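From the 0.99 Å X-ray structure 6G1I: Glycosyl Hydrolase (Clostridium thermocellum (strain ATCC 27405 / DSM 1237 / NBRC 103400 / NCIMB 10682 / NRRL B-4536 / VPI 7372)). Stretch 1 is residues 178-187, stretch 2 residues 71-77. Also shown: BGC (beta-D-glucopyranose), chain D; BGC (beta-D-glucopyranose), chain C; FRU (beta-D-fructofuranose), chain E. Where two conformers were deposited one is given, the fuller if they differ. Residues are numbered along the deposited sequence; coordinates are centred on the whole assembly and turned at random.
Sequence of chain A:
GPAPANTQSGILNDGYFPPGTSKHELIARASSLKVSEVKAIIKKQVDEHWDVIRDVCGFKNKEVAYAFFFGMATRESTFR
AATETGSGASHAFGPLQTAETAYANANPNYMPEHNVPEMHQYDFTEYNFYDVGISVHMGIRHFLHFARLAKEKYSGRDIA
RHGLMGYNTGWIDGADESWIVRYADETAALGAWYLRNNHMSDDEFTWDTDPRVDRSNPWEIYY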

# COMPACT_ATOMS: atom_id res chain seq x y z
N SER A 178 -14.42 -6.64 -13.45
CA SER A 178 -15.17 -6.06 -12.34
C SER A 178 -14.30 -5.82 -11.12
O SER A 178 -14.47 -4.80 -10.43
CB SER A 178 -16.38 -6.99 -11.92
OG SER A 178 -17.32 -7.06 -12.98
N TRP A 179 -13.43 -6.76 -10.83
CA TRP A 179 -12.54 -6.60 -9.65
C TRP A 179 -11.41 -5.61 -9.94
O TRP A 179 -11.01 -4.88 -9.05
CB TRP A 179 -12.02 -7.95 -9.16
CG TRP A 179 -11.26 -7.86 -7.86
CD1 TRP A 179 -10.02 -8.37 -7.64
CD2 TRP A 179 -11.67 -7.27 -6.66
NE1 TRP A 179 -9.62 -8.06 -6.36
CE2 TRP A 179 -10.62 -7.41 -5.73
CE3 TRP A 179 -12.83 -6.63 -6.24
CZ2 TRP A 179 -10.70 -6.95 -4.44
CZ3 TRP A 179 -12.90 -6.13 -4.96
CH2 TRP A 179 -11.82 -6.31 -4.04
N ILE A 180 -10.92 -5.53 -11.18
CA ILE A 180 -9.96 -4.48 -11.50
C ILE A 180 -10.59 -3.12 -11.22
O ILE A 180 -9.95 -2.22 -10.65
CB ILE A 180 -9.47 -4.60 -12.97
CG1 ILE A 180 -8.81 -5.99 -13.19
CG2 ILE A 180 -8.45 -3.54 -13.26
CD1 ILE A 180 -8.39 -6.23 -14.63
N VAL A 181 -11.85 -2.93 -11.63
CA VAL A 181 -12.57 -1.69 -11.38
C VAL A 181 -12.79 -1.45 -9.89
O VAL A 181 -12.51 -0.33 -9.40
CB VAL A 181 -13.92 -1.77 -12.10
CG1 VAL A 181 -14.84 -0.62 -11.70
CG2 VAL A 181 -13.71 -1.72 -13.61
N ARG A 182 -13.26 -2.44 -9.16
CA ARG A 182 -13.60 -2.27 -7.76
C ARG A 182 -12.39 -2.21 -6.82
O ARG A 182 -12.56 -1.71 -5.71
CB ARG A 182 -14.54 -3.41 -7.33
CG ARG A 182 -15.92 -3.31 -7.92
CD ARG A 182 -16.79 -2.25 -7.27
NE ARG A 182 -16.97 -2.55 -5.87
CZ ARG A 182 -16.35 -1.88 -4.85
NH1 ARG A 182 -15.69 -0.72 -5.05
NH2 ARG A 182 -16.35 -2.44 -3.62
N TYR A 183 -11.26 -2.70 -7.29
CA TYR A 183 -10.04 -2.70 -6.45
C TYR A 183 -9.03 -1.68 -6.95
O TYR A 183 -8.73 -0.70 -6.27
CB TYR A 183 -9.43 -4.11 -6.31
CG TYR A 183 -8.24 -4.04 -5.39
CD1 TYR A 183 -8.42 -3.92 -4.03
CD2 TYR A 183 -6.96 -4.03 -5.88
CE1 TYR A 183 -7.30 -3.78 -3.17
CE2 TYR A 183 -5.86 -3.85 -5.04
CZ TYR A 183 -6.04 -3.69 -3.71
OH TYR A 183 -4.90 -3.48 -2.94
N ALA A 184 -8.50 -1.89 -8.17
CA ALA A 184 -7.41 -1.00 -8.65
C ALA A 184 -7.91 0.38 -9.04
O ALA A 184 -7.34 1.38 -8.62
CB ALA A 184 -6.69 -1.65 -9.79
N ASP A 185 -8.94 0.45 -9.90
CA ASP A 185 -9.42 1.77 -10.31
C ASP A 185 -9.95 2.52 -9.11
O ASP A 185 -9.77 3.73 -8.98
CB ASP A 185 -10.48 1.64 -11.40
CG ASP A 185 -9.97 1.10 -12.72
OD1 ASP A 185 -8.74 1.07 -12.91
OD2 ASP A 185 -10.82 0.69 -13.53
N GLU A 186 -10.61 1.80 -8.18
CA GLU A 186 -11.10 2.44 -6.97
C GLU A 186 -9.96 3.00 -6.16
O GLU A 186 -10.06 4.11 -5.62
CB GLU A 186 -11.93 1.42 -6.16
CG GLU A 186 -12.60 2.02 -4.97
CD GLU A 186 -13.77 2.96 -5.26
OE1 GLU A 186 -14.23 3.04 -6.44
OE2 GLU A 186 -14.25 3.61 -4.29
N THR A 187 -8.86 2.25 -6.00
CA THR A 187 -7.66 2.77 -5.28
C THR A 187 -7.20 4.08 -5.87
O THR A 187 -6.94 5.06 -5.17
CB THR A 187 -6.57 1.71 -5.33
OG1 THR A 187 -6.97 0.56 -4.58
CG2 THR A 187 -5.29 2.22 -4.68
C2 BGC D . -9.91 -5.41 3.57
C3 BGC D . -8.64 -5.92 2.95
C4 BGC D . -8.89 -6.35 1.49
C5 BGC D . -9.59 -5.22 0.75
C6 BGC D . -9.93 -5.62 -0.69
C1 BGC D . -10.59 -4.38 2.68
O2 BGC D . -9.63 -4.82 4.86
O3 BGC D . -8.13 -7.02 3.68
O4 BGC D . -7.69 -6.72 0.84
O5 BGC D . -10.81 -4.89 1.40
O6 BGC D . -10.88 -6.67 -0.74
C2 BGC C . -14.42 -1.80 1.80
C3 BGC C . -13.67 -3.09 2.05
C4 BGC C . -12.41 -2.84 2.83
C5 BGC C . -12.72 -2.05 4.10
C6 BGC C . -11.45 -1.57 4.77
C1 BGC C . -14.71 -1.17 3.15
O2 BGC C . -15.65 -2.06 1.13
O3 BGC C . -13.38 -3.67 0.79
O4 BGC C . -11.84 -4.06 3.26
O5 BGC C . -13.47 -0.88 3.79
O6 BGC C . -11.78 -0.80 5.92
C1 FRU E . -6.29 -9.80 3.21
C2 FRU E . -5.71 -9.48 1.87
C3 FRU E . -4.72 -10.46 1.31
C4 FRU E . -3.90 -9.61 0.40
C5 FRU E . -3.82 -8.29 1.13
C6 FRU E . -3.71 -7.05 0.28
O1 FRU E . -6.85 -11.10 3.25
O2 FRU E . -6.77 -9.31 0.91
O3 FRU E . -5.35 -11.59 0.69
O4 FRU E . -2.58 -10.14 0.22
O5 FRU E . -4.99 -8.25 1.98
O6 FRU E . -4.84 -6.89 -0.60
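Stretch 2 71-77: GMATRES

Both stretches are helical. Residues 178-187 form part of a longer helix that contains a wider pi-type turn at 180-185, where D185 N donates to I180 O at 3.0 Å and the bond from A184 N to I180 O is weak. Residues 71-77 belong to a second helix, which keeps regular i to i-4 bonds such as R75 N to G71 O (2.8 Å) and E76 N to M72 O (2.9 Å). The two axes run in broadly opposite directions, with 145° between their N-to-C vectors, and approach to 9.4 Å. The start of stretch 2 lies against the end of stretch 1: the CA atoms of G71 and T187 are 4.8 Å apart, and G71 CA makes a CA-H...O contact of 3.5 Å with T187 O. An ideal CB on G71 would fall 2.3 Å from that carbonyl oxygen, so the absence of a side chain permits this close passage.

T187 also packs against M72 and R75. Its CG2 packs 3.8 Å from M72 CG, and its OG1 lies 3.4 Å from R75 CG while donating a hydrogen bond to Y183 O within its own helix (2.7 Å).

R75 is the centre of the interface. Its CA-to-CB bond points toward stretch 1, and the side chain enters a hole formed by R182, Y183, E186 and T187. The aliphatic part lies in van der Waals contact with its neighbours, with R75 CG 3.9 Å from Y183 CE1 and R75 CD 3.8 Å from E186 CG. Further out, R75 NE and R75 NH2 both donate to R182 O, at 2.9 and 3.1 Å, a forked arrangement that ties the guanidinium to the backbone of stretch 1. Y183 CD1 lies over one face of this group. The arrangement also brings two like charges together, R182 NH2 and R75 NH2 being 3.5 Å apart, while W179 CH2 approaches R75 NH2 to 3.8 Å. The remaining nitrogen, R75 NH1, donates to O3 of the chain C glucose at 2.9 Å.

Y183, which also lines this pocket, reaches across to E76, the residue next to R75, and Y183 OH donates a short hydrogen bond of 2.6 Å to E76 OE2, which lies at the edge of the tyrosine ring. The carboxylate is shared with sugar: FRU O6 donates to E76 OE2 (2.6 Å) and O4 of the chain D glucose to E76 OE1 (2.7 Å). R75 and E76 thus make hydrogen bonds both to stretch 1 and to bound sugar.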

# COMPACT_ATOMS: atom_id res chain seq x y z
N GLY A 71 -4.54 6.32 -1.32
CA GLY A 71 -5.57 5.53 -1.94
C GLY A 71 -5.51 4.08 -1.51
O GLY A 71 -6.56 3.48 -1.17
N MET A 72 -4.32 3.50 -1.49
CA MET A 72 -4.17 2.12 -0.97
C MET A 72 -4.58 2.01 0.47
O MET A 72 -5.32 1.08 0.85
CB MET A 72 -2.73 1.61 -1.13
CG MET A 72 -2.28 1.36 -2.54
SD MET A 72 -0.69 0.44 -2.61
CE MET A 72 -1.20 -1.21 -2.10
N ALA A 73 -4.16 2.94 1.30
CA ALA A 73 -4.54 2.89 2.74
C ALA A 73 -6.04 2.95 2.86
O ALA A 73 -6.65 2.28 3.72
CB ALA A 73 -3.88 4.01 3.50
N THR A 74 -6.66 3.78 2.03
CA THR A 74 -8.12 3.89 2.07
C THR A 74 -8.80 2.62 1.62
O THR A 74 -9.71 2.12 2.31
CB THR A 74 -8.59 5.09 1.23
OG1 THR A 74 -7.92 6.28 1.68
CG2 THR A 74 -10.06 5.29 1.38
N ARG A 75 -8.38 2.08 0.49
CA ARG A 75 -9.02 0.91 -0.05
C ARG A 75 -8.86 -0.31 0.84
O ARG A 75 -9.77 -1.16 0.91
CB ARG A 75 -8.43 0.58 -1.45
CG ARG A 75 -9.18 -0.51 -2.18
CD ARG A 75 -10.57 -0.12 -2.62
NE ARG A 75 -11.41 -1.18 -3.11
CZ ARG A 75 -12.09 -2.02 -2.34
NH1 ARG A 75 -11.93 -2.02 -1.03
NH2 ARG A 75 -12.94 -2.85 -2.90
N GLU A 76 -7.71 -0.43 1.48
CA GLU A 76 -7.35 -1.62 2.24
C GLU A 76 -7.80 -1.56 3.68
O GLU A 76 -8.10 -2.63 4.27
CB GLU A 76 -5.84 -1.82 2.17
CG GLU A 76 -5.33 -2.34 0.85
CD GLU A 76 -5.70 -3.78 0.53
OE1 GLU A 76 -6.35 -4.44 1.37
OE2 GLU A 76 -5.30 -4.29 -0.54
N SER A 77 -7.85 -0.37 4.30
CA SER A 77 -8.14 -0.28 5.74
C SER A 77 -9.02 0.88 6.11
O SER A 77 -9.27 1.08 7.31
CB SER A 77 -6.83 -0.14 6.56
OG SER A 77 -6.23 1.11 6.35